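FAD:protein FMN transferase (PDB 5MGY) probably transfers the FMN moiety of FAD to a threonine side chain of target proteins, using magnesium. Local coordinates at residues 48-62 with 74-86. Residues are numbered along the deposited sequence; the frame is centred on the assembly and turned at random.
Sequences QLDKQLSTYRSDSDV and EPMPDMVRELVAA. Unlike the reference sequence in segment 48-62: Gln48 (reference Glu).
Met79 lies across Gln48, Leu49 and Gln52 where two helices of the ApbE fold meet, the C-terminal end of helix 35-53 and the first turns of helix 78-93; the axes of 48-53 and 78-86 approach to 9.9 Å and cross at -75°. No hydrogen bond joins the two segments. Met79 runs out extended beyond CG (chi2 -175°), which carries its sulfur and methyl across the neighbouring helix at about a right angle to the side chains there: SD meets Leu49 CD2 at 3.6 Å, and CE reaches CB and NE2 of Gln48. The Gln52 side chain, also extended beyond CG, slides past Pro77 in the opposite direction and brings its amide between the proline ring and Met79. As modelled, the OE1 end lies by Pro77 CB and Met79 CB, and the NE2 end by Met79 SD and CE. Cutting Gln52 back to an alanine would remove this amide, and is likely to leave a gap between Pro77 and Met79 and the thioether less closely held on that side. Deeper in, Leu53 spreads its two methyls, CD2 onto Val80 CG2 and CD1 onto Leu83 CD1, each at 3.6 Å. Leu83 also packs on Tyr162 of helix 159-173, and its side chain is about 9 Å from that of Ser157, a magnesium ligand. The Asp61 carboxylate also comes up to the Pro77 ring, at CG; its OD1 pairs with Arg64, and OD2 takes Lys51 NZ from above the carboxylate plane. Met76, bent at chi2 and chi3, folds its methyl back onto the chain at the start of helix 61-67, placing CE 3.6 Å from Asp61 O.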
ATOM      1  N   GLN A  48     -10.078  14.160   1.343  1.00 38.65           N
ATOM      2  CA  GLN A  48     -10.545  13.585   2.560  1.00 43.92           C
ATOM      3  C   GLN A  48      -9.441  12.707   3.161  1.00 46.21           C
ATOM      4  O   GLN A  48      -9.270  12.674   4.380  1.00 50.14           O
ATOM      5  CB  GLN A  48     -11.726  12.700   2.346  1.00 46.03           C
ATOM      6  CG  GLN A  48     -13.027  13.373   2.102  1.00 49.31           C
ATOM      7  CD  GLN A  48     -14.071  12.335   1.747  1.00 51.95           C
ATOM      8  OE1 GLN A  48     -14.640  12.335   0.631  1.00 49.87           O
ATOM      9  NE2 GLN A  48     -14.300  11.388   2.687  1.00 53.41           N
ATOM     10  N   LEU A  49      -8.720  11.967   2.323  1.00 43.31           N
ATOM     11  CA  LEU A  49      -7.721  11.059   2.852  1.00 42.43           C
ATOM     12  C   LEU A  49      -6.643  11.840   3.525  1.00 42.60           C
ATOM     13  O   LEU A  49      -6.204  11.467   4.601  1.00 43.19           O
ATOM     14  CB  LEU A  49      -7.118  10.160   1.786  1.00 39.77           C
ATOM     15  CG  LEU A  49      -8.053   9.087   1.255  1.00 38.35           C
ATOM     16  CD1 LEU A  49      -7.547   8.499  -0.041  1.00 38.46           C
ATOM     17  CD2 LEU A  49      -8.177   7.958   2.197  1.00 38.05           C
ATOM     18  N   ASP A  50      -6.242  12.937   2.914  1.00 42.63           N
ATOM     19  CA  ASP A  50      -5.180  13.741   3.461  1.00 45.87           C
ATOM     20  C   ASP A  50      -5.612  14.384   4.800  1.00 47.77           C
ATOM     21  O   ASP A  50      -4.859  14.465   5.730  1.00 52.47           O
ATOM     22  CB  ASP A  50      -4.853  14.798   2.461  1.00 49.88           C
ATOM     23  CG  ASP A  50      -3.420  15.291   2.557  1.00 55.22           C
ATOM     24  OD1 ASP A  50      -2.741  15.333   1.607  1.00 56.79           O
ATOM     25  OD2 ASP A  50      -2.872  15.755   3.509  1.00 61.14           O
ATOM     26  N   LYS A  51      -6.839  14.831   4.880  1.00 49.53           N
ATOM     27  CA  LYS A  51      -7.321  15.521   6.060  1.00 49.81           C
ATOM     28  C   LYS A  51      -7.488  14.537   7.197  1.00 45.57           C
ATOM     29  O   LYS A  51      -7.212  14.902   8.300  1.00 48.22           O
ATOM     30  CB  LYS A  51      -8.666  16.233   5.751  1.00 50.38           C
ATOM     31  CG  LYS A  51      -9.012  17.357   6.682  1.00 52.02           C
ATOM     32  CD  LYS A  51      -9.793  16.905   7.897  1.00 54.90           C
ATOM     33  CE  LYS A  51      -9.739  17.985   8.973  1.00 58.07           C
ATOM     34  NZ  LYS A  51     -10.018  17.416  10.319  1.00 59.52           N
ATOM     35  N   GLN A  52      -7.994  13.334   6.914  1.00 42.69           N
ATOM     36  CA  GLN A  52      -8.276  12.321   7.932  1.00 41.51           C
ATOM     37  C   GLN A  52      -6.965  11.583   8.346  1.00 39.48           C
ATOM     38  O   GLN A  52      -6.699  11.446   9.531  1.00 41.03           O
ATOM     39  CB  GLN A  52      -9.410  11.331   7.485  1.00 40.78           C
ATOM     40  CG  GLN A  52     -10.794  11.955   7.246  1.00 40.02           C
ATOM     41  CD  GLN A  52     -11.934  10.942   7.112  1.00 40.61           C
ATOM     42  OE1 GLN A  52     -12.048  10.004   7.863  1.00 45.63           O
ATOM     43  NE2 GLN A  52     -12.794  11.151   6.174  1.00 43.79           N
ATOM     44  N   LEU A  53      -6.113  11.204   7.395  1.00 37.14           N
ATOM     45  CA  LEU A  53      -5.066  10.164   7.650  1.00 35.45           C
ATOM     46  C   LEU A  53      -3.615  10.587   7.550  1.00 35.82           C
ATOM     47  O   LEU A  53      -2.794   9.860   8.008  1.00 35.76           O
ATOM     48  CB  LEU A  53      -5.202   9.011   6.676  1.00 32.87           C
ATOM     49  CG  LEU A  53      -6.558   8.386   6.396  1.00 31.68           C
ATOM     50  CD1 LEU A  53      -6.434   7.405   5.256  1.00 29.99           C
ATOM     51  CD2 LEU A  53      -7.056   7.688   7.628  1.00 31.36           C
ATOM     52  N   SER A  54      -3.277  11.699   6.911  1.00 37.79           N
ATOM     53  CA  SER A  54      -1.876  12.120   6.829  1.00 37.78           C
ATOM     54  C   SER A  54      -1.284  12.597   8.146  1.00 38.81           C
ATOM     55  O   SER A  54      -1.769  13.508   8.773  1.00 41.95           O
ATOM     56  CB  SER A  54      -1.706  13.259   5.874  1.00 39.21           C
ATOM     57  OG  SER A  54      -0.345  13.575   5.780  1.00 38.25           O
ATOM     58  N   THR A  55      -0.191  11.965   8.509  1.00 39.88           N
ATOM     59  CA  THR A  55       0.707  12.422   9.544  1.00 43.11           C
ATOM     60  C   THR A  55       1.593  13.597   9.125  1.00 44.25           C
ATOM     61  O   THR A  55       2.300  14.101   9.949  1.00 48.58           O
ATOM     62  CB  THR A  55       1.632  11.258  10.073  1.00 41.31           C
ATOM     63  OG1 THR A  55       2.311  10.625   9.000  1.00 40.66           O
ATOM     64  CG2 THR A  55       0.829  10.199  10.759  1.00 40.92           C
ATOM     65  N   TYR A  56       1.566  14.025   7.868  1.00 46.99           N
ATOM     66  CA  TYR A  56       2.318  15.193   7.412  1.00 47.33           C
ATOM     67  C   TYR A  56       1.567  16.485   7.466  1.00 53.56           C
ATOM     68  O   TYR A  56       2.104  17.490   7.034  1.00 56.59           O
ATOM     69  CB  TYR A  56       2.807  14.977   6.011  1.00 45.51           C
ATOM     70  CG  TYR A  56       3.901  13.929   5.975  1.00 46.29           C
ATOM     71  CD1 TYR A  56       5.237  14.280   5.835  1.00 47.18           C
ATOM     72  CD2 TYR A  56       3.606  12.551   6.097  1.00 44.87           C
ATOM     73  CE1 TYR A  56       6.231  13.281   5.810  1.00 45.88           C
ATOM     74  CE2 TYR A  56       4.590  11.558   6.069  1.00 39.68           C
ATOM     75  CZ  TYR A  56       5.897  11.917   5.934  1.00 41.53           C
ATOM     76  OH  TYR A  56       6.862  10.936   5.956  1.00 38.94           O
ATOM     77  N   ARG A  57       0.344  16.499   7.995  1.00 59.03           N
ATOM     78  CA  ARG A  57      -0.234  17.775   8.377  1.00 64.16           C
ATOM     79  C   ARG A  57      -0.824  17.739   9.740  1.00 62.36           C
ATOM     80  O   ARG A  57      -1.429  16.736  10.092  1.00 63.62           O
ATOM     81  CB  ARG A  57      -1.286  18.202   7.392  1.00 71.47           C
ATOM     82  CG  ARG A  57      -2.329  17.175   7.077  1.00 71.64           C
ATOM     83  CD  ARG A  57      -3.161  17.714   5.933  1.00 75.38           C
ATOM     84  NE  ARG A  57      -4.252  18.574   6.365  1.00 78.54           N
ATOM     85  CZ  ARG A  57      -5.270  18.928   5.591  1.00 73.69           C
ATOM     86  NH1 ARG A  57      -5.320  18.512   4.339  1.00 69.40           N
ATOM     87  NH2 ARG A  57      -6.248  19.680   6.080  1.00 75.37           N
ATOM     88  N   SER A  58      -0.702  18.860  10.447  1.00 59.49           N
ATOM     89  CA  SER A  58      -0.996  18.921  11.866  1.00 60.99           C
ATOM     90  C   SER A  58      -2.483  18.928  12.205  1.00 59.16           C
ATOM     91  O   SER A  58      -2.876  18.525  13.338  1.00 53.58           O
ATOM     92  CB  SER A  58      -0.320  20.138  12.466  1.00 66.00           C
ATOM     93  OG  SER A  58      -0.449  21.229  11.578  1.00 63.71           O
ATOM     94  N   ASP A  59      -3.317  19.324  11.231  1.00 58.24           N
ATOM     95  CA  ASP A  59      -4.766  19.387  11.484  1.00 57.98           C
ATOM     96  C   ASP A  59      -5.475  18.144  11.085  1.00 48.98           C
ATOM     97  O   ASP A  59      -6.680  18.150  10.972  1.00 47.70           O
ATOM     98  CB  ASP A  59      -5.414  20.607  10.841  1.00 66.42           C
ATOM     99  CG  ASP A  59      -5.402  20.549   9.344  1.00 69.45           C
ATOM    100  OD1 ASP A  59      -6.355  21.107   8.733  1.00 79.32           O
ATOM    101  OD2 ASP A  59      -4.447  19.951   8.791  1.00 66.72           O
ATOM    102  N   SER A  60      -4.734  17.061  10.928  1.00 44.73           N
ATOM    103  CA  SER A  60      -5.349  15.825  10.575  1.00 43.67           C
ATOM    104  C   SER A  60      -5.974  15.131  11.757  1.00 45.28           C
ATOM    105  O   SER A  60      -5.543  15.311  12.920  1.00 48.01           O
ATOM    106  CB  SER A  60      -4.371  14.907   9.867  1.00 42.07           C
ATOM    107  OG  SER A  60      -3.444  14.382  10.754  1.00 39.48           O
ATOM    108  N   ASP A  61      -6.980  14.306  11.449  1.00 44.64           N
ATOM    109  CA  ASP A  61      -7.646  13.526  12.466  1.00 47.31           C
ATOM    110  C   ASP A  61      -6.668  12.545  13.110  1.00 47.52           C
ATOM    111  O   ASP A  61      -6.526  12.479  14.331  1.00 47.58           O
ATOM    112  CB  ASP A  61      -8.874  12.879  11.884  1.00 49.32           C
ATOM    113  CG  ASP A  61      -9.907  13.919  11.472  1.00 55.77           C
ATOM    114  OD1 ASP A  61     -10.646  14.436  12.348  1.00 62.36           O
ATOM    115  OD2 ASP A  61      -9.947  14.284  10.283  1.00 59.29           O
ATOM    116  N   VAL A  62      -5.921  11.835  12.287  1.00 46.97           N
ATOM    117  CA  VAL A  62      -4.964  10.912  12.840  1.00 44.94           C
ATOM    118  C   VAL A  62      -3.971  11.664  13.676  1.00 44.00           C
ATOM    119  O   VAL A  62      -3.615  11.154  14.682  1.00 45.71           O
ATOM    120  CB  VAL A  62      -4.262  10.052  11.786  1.00 45.14           C
ATOM    121  CG1 VAL A  62      -3.411  10.886  10.872  1.00 48.82           C
ATOM    122  CG2 VAL A  62      -3.351   9.048  12.426  1.00 45.27           C
ATOM    123  N   GLU A  74     -11.065   8.508  21.877  1.00 43.44           N
ATOM    124  CA  GLU A  74     -11.292   9.732  21.162  1.00 43.67           C
ATOM    125  C   GLU A  74     -12.163   9.447  19.953  1.00 47.55           C
ATOM    126  O   GLU A  74     -11.873   8.505  19.193  1.00 52.09           O
ATOM    127  CB  GLU A  74      -9.977  10.281  20.721  1.00 41.49           C
ATOM    128  CG  GLU A  74     -10.075  11.547  19.898  1.00 43.79           C
ATOM    129  CD  GLU A  74     -10.296  12.828  20.714  1.00 46.20           C
ATOM    130  OE1 GLU A  74     -10.460  12.749  21.956  1.00 51.70           O
ATOM    131  OE2 GLU A  74     -10.249  13.940  20.127  1.00 45.42           O
ATOM    132  N   PRO A  75     -13.239  10.250  19.743  1.00 52.16           N
ATOM    133  CA  PRO A  75     -14.048   9.993  18.525  1.00 52.31           C
ATOM    134  C   PRO A  75     -13.228  10.191  17.231  1.00 47.35           C
ATOM    135  O   PRO A  75     -12.351  11.074  17.172  1.00 42.29           O
ATOM    136  CB  PRO A  75     -15.202  11.001  18.640  1.00 55.11           C
ATOM    137  CG  PRO A  75     -15.184  11.473  20.041  1.00 55.68           C
ATOM    138  CD  PRO A  75     -13.770  11.388  20.504  1.00 52.55           C
ATOM    139  N   MET A  76     -13.471   9.330  16.246  1.00 45.20           N
ATOM    140  CA  MET A  76     -12.725   9.376  14.966  1.00 43.39           C
ATOM    141  C   MET A  76     -13.640   9.128  13.791  1.00 41.87           C
ATOM    142  O   MET A  76     -14.634   8.374  13.886  1.00 41.05           O
ATOM    143  CB  MET A  76     -11.587   8.323  14.891  1.00 42.14           C
ATOM    144  CG  MET A  76     -10.479   8.456  15.911  1.00 42.17           C
ATOM    145  SD  MET A  76      -9.550   9.962  15.740  1.00 44.72           S
ATOM    146  CE  MET A  76      -8.603   9.555  14.322  1.00 41.83           C
ATOM    147  N   PRO A  77     -13.262   9.677  12.648  1.00 41.30           N
ATOM    148  CA  PRO A  77     -14.129   9.443  11.509  1.00 44.08           C
ATOM    149  C   PRO A  77     -14.147   7.993  10.957  1.00 50.75           C
ATOM    150  O   PRO A  77     -13.341   7.135  11.360  1.00 54.47           O
ATOM    151  CB  PRO A  77     -13.606  10.428  10.479  1.00 42.49           C
ATOM    152  CG  PRO A  77     -12.389  11.065  11.012  1.00 40.51           C
ATOM    153  CD  PRO A  77     -12.048  10.422  12.300  1.00 39.79           C
ATOM    154  N   ASP A  78     -15.097   7.741  10.054  1.00 57.75           N
ATOM    155  CA  ASP A  78     -15.309   6.417   9.431  1.00 56.53           C
ATOM    156  C   ASP A  78     -14.064   5.800   8.801  1.00 50.27           C
ATOM    157  O   ASP A  78     -13.743   4.661   9.117  1.00 45.56           O
ATOM    158  CB  ASP A  78     -16.451   6.523   8.394  1.00 59.68           C
ATOM    159  CG  ASP A  78     -17.867   6.630   9.058  1.00 62.12           C
ATOM    160  OD1 ASP A  78     -18.047   6.429  10.307  1.00 56.77           O
ATOM    161  OD2 ASP A  78     -18.816   6.904   8.290  1.00 61.85           O
ATOM    162  N   MET A  79     -13.380   6.571   7.943  1.00 48.05           N
ATOM    163  CA  MET A  79     -12.164   6.122   7.279  1.00 45.96           C
ATOM    164  C   MET A  79     -11.173   5.531   8.234  1.00 47.93           C
ATOM    165  O   MET A  79     -10.590   4.478   7.932  1.00 58.26           O
ATOM    166  CB  MET A  79     -11.411   7.240   6.590  1.00 44.98           C
ATOM    167  CG  MET A  79     -11.864   7.482   5.196  1.00 48.09           C
ATOM    168  SD  MET A  79     -10.801   8.736   4.462  1.00 54.87           S
ATOM    169  CE  MET A  79     -11.890   9.167   3.060  1.00 55.70           C
ATOM    170  N   VAL A  80     -10.909   6.248   9.333  1.00 42.16           N
ATOM    171  CA  VAL A  80      -9.813   5.892  10.217  1.00 36.37           C
ATOM    172  C   VAL A  80     -10.161   4.562  10.862  1.00 36.35           C
ATOM    173  O   VAL A  80      -9.301   3.691  10.991  1.00 36.40           O
ATOM    174  CB  VAL A  80      -9.564   6.965  11.261  1.00 34.98           C
ATOM    175  CG1 VAL A  80      -8.596   6.461  12.320  1.00 34.80           C
ATOM    176  CG2 VAL A  80      -9.025   8.200  10.618  1.00 34.95           C
ATOM    177  N   ARG A  81     -11.425   4.412  11.226  1.00 38.69           N
ATOM    178  CA  ARG A  81     -11.915   3.196  11.849  1.00 42.27           C
ATOM    179  C   ARG A  81     -12.035   2.074  10.859  1.00 44.47           C
ATOM    180  O   ARG A  81     -11.731   0.951  11.201  1.00 48.61           O
ATOM    181  CB  ARG A  81     -13.236   3.430  12.589  1.00 43.60           C
ATOM    182  CG  ARG A  81     -12.955   4.002  13.964  1.00 45.76           C
ATOM    183  CD  ARG A  81     -14.158   4.469  14.779  1.00 48.56           C
ATOM    184  NE  ARG A  81     -14.923   5.535  14.114  1.00 50.32           N
ATOM    185  CZ  ARG A  81     -15.992   5.334  13.333  1.00 52.67           C
ATOM    186  NH1 ARG A  81     -16.440   4.083  13.089  1.00 52.49           N
ATOM    187  NH2 ARG A  81     -16.604   6.386  12.779  1.00 50.96           N
ATOM    188  N   GLU A  82     -12.458   2.361   9.631  1.00 46.26           N
ATOM    189  CA  GLU A  82     -12.417   1.351   8.593  1.00 46.96           C
ATOM    190  C   GLU A  82     -10.948   0.823   8.441  1.00 42.90           C
ATOM    191  O   GLU A  82     -10.706  -0.370   8.436  1.00 42.89           O
ATOM    192  CB  GLU A  82     -12.992   1.891   7.248  1.00 53.09           C
ATOM    193  CG  GLU A  82     -13.427   0.786   6.257  1.00 57.94           C
ATOM    194  CD  GLU A  82     -13.659   1.243   4.817  1.00 59.00           C
ATOM    195  OE1 GLU A  82     -13.586   0.389   3.861  1.00 56.94           O
ATOM    196  OE2 GLU A  82     -13.933   2.454   4.656  1.00 58.54           O
ATOM    197  N   LEU A  83      -9.993   1.723   8.375  1.00 37.14           N
ATOM    198  CA  LEU A  83      -8.650   1.351   8.117  1.00 36.43           C
ATOM    199  C   LEU A  83      -8.011   0.672   9.289  1.00 38.15           C
ATOM    200  O   LEU A  83      -7.180  -0.215   9.095  1.00 40.90           O
ATOM    201  CB  LEU A  83      -7.805   2.579   7.751  1.00 37.03           C
ATOM    202  CG  LEU A  83      -8.032   3.236   6.390  1.00 37.12           C
ATOM    203  CD1 LEU A  83      -6.769   3.952   6.016  1.00 40.32           C
ATOM    204  CD2 LEU A  83      -8.328   2.264   5.277  1.00 39.19           C
ATOM    205  N   VAL A  84      -8.350   1.100  10.511  1.00 38.01           N
ATOM    206  CA  VAL A  84      -7.827   0.456  11.713  1.00 33.75           C
ATOM    207  C   VAL A  84      -8.292  -0.958  11.722  1.00 30.73           C
ATOM    208  O   VAL A  84      -7.544  -1.842  11.998  1.00 33.03           O
ATOM    209  CB  VAL A  84      -8.245   1.188  13.023  1.00 34.47           C
ATOM    210  CG1 VAL A  84      -8.095   0.275  14.239  1.00 31.89           C
ATOM    211  CG2 VAL A  84      -7.389   2.449  13.202  1.00 35.48           C
ATOM    212  N   ALA A  85      -9.541  -1.160  11.387  1.00 30.33           N
ATOM    213  CA  ALA A  85     -10.099  -2.486  11.360  1.00 33.18           C
ATOM    214  C   ALA A  85      -9.459  -3.397  10.268  1.00 35.00           C
ATOM    215  O   ALA A  85      -9.047  -4.545  10.553  1.00 36.78           O
ATOM    216  CB  ALA A  85     -11.597  -2.377  11.159  1.00 33.53           C
ATOM    217  N   ALA A  86      -9.343  -2.866   9.048  1.00 33.95           N
ATOM    218  CA  ALA A  86      -8.695  -3.581   7.992  1.00 34.57           C
ATOM    219  C   ALA A  86      -7.289  -3.924   8.416  1.00 36.11           C
ATOM    220  O   ALA A  86      -6.833  -5.018   8.100  1.00 38.93           O
ATOM    221  CB  ALA A  86      -8.683  -2.780   6.710  1.00 33.28           C
TER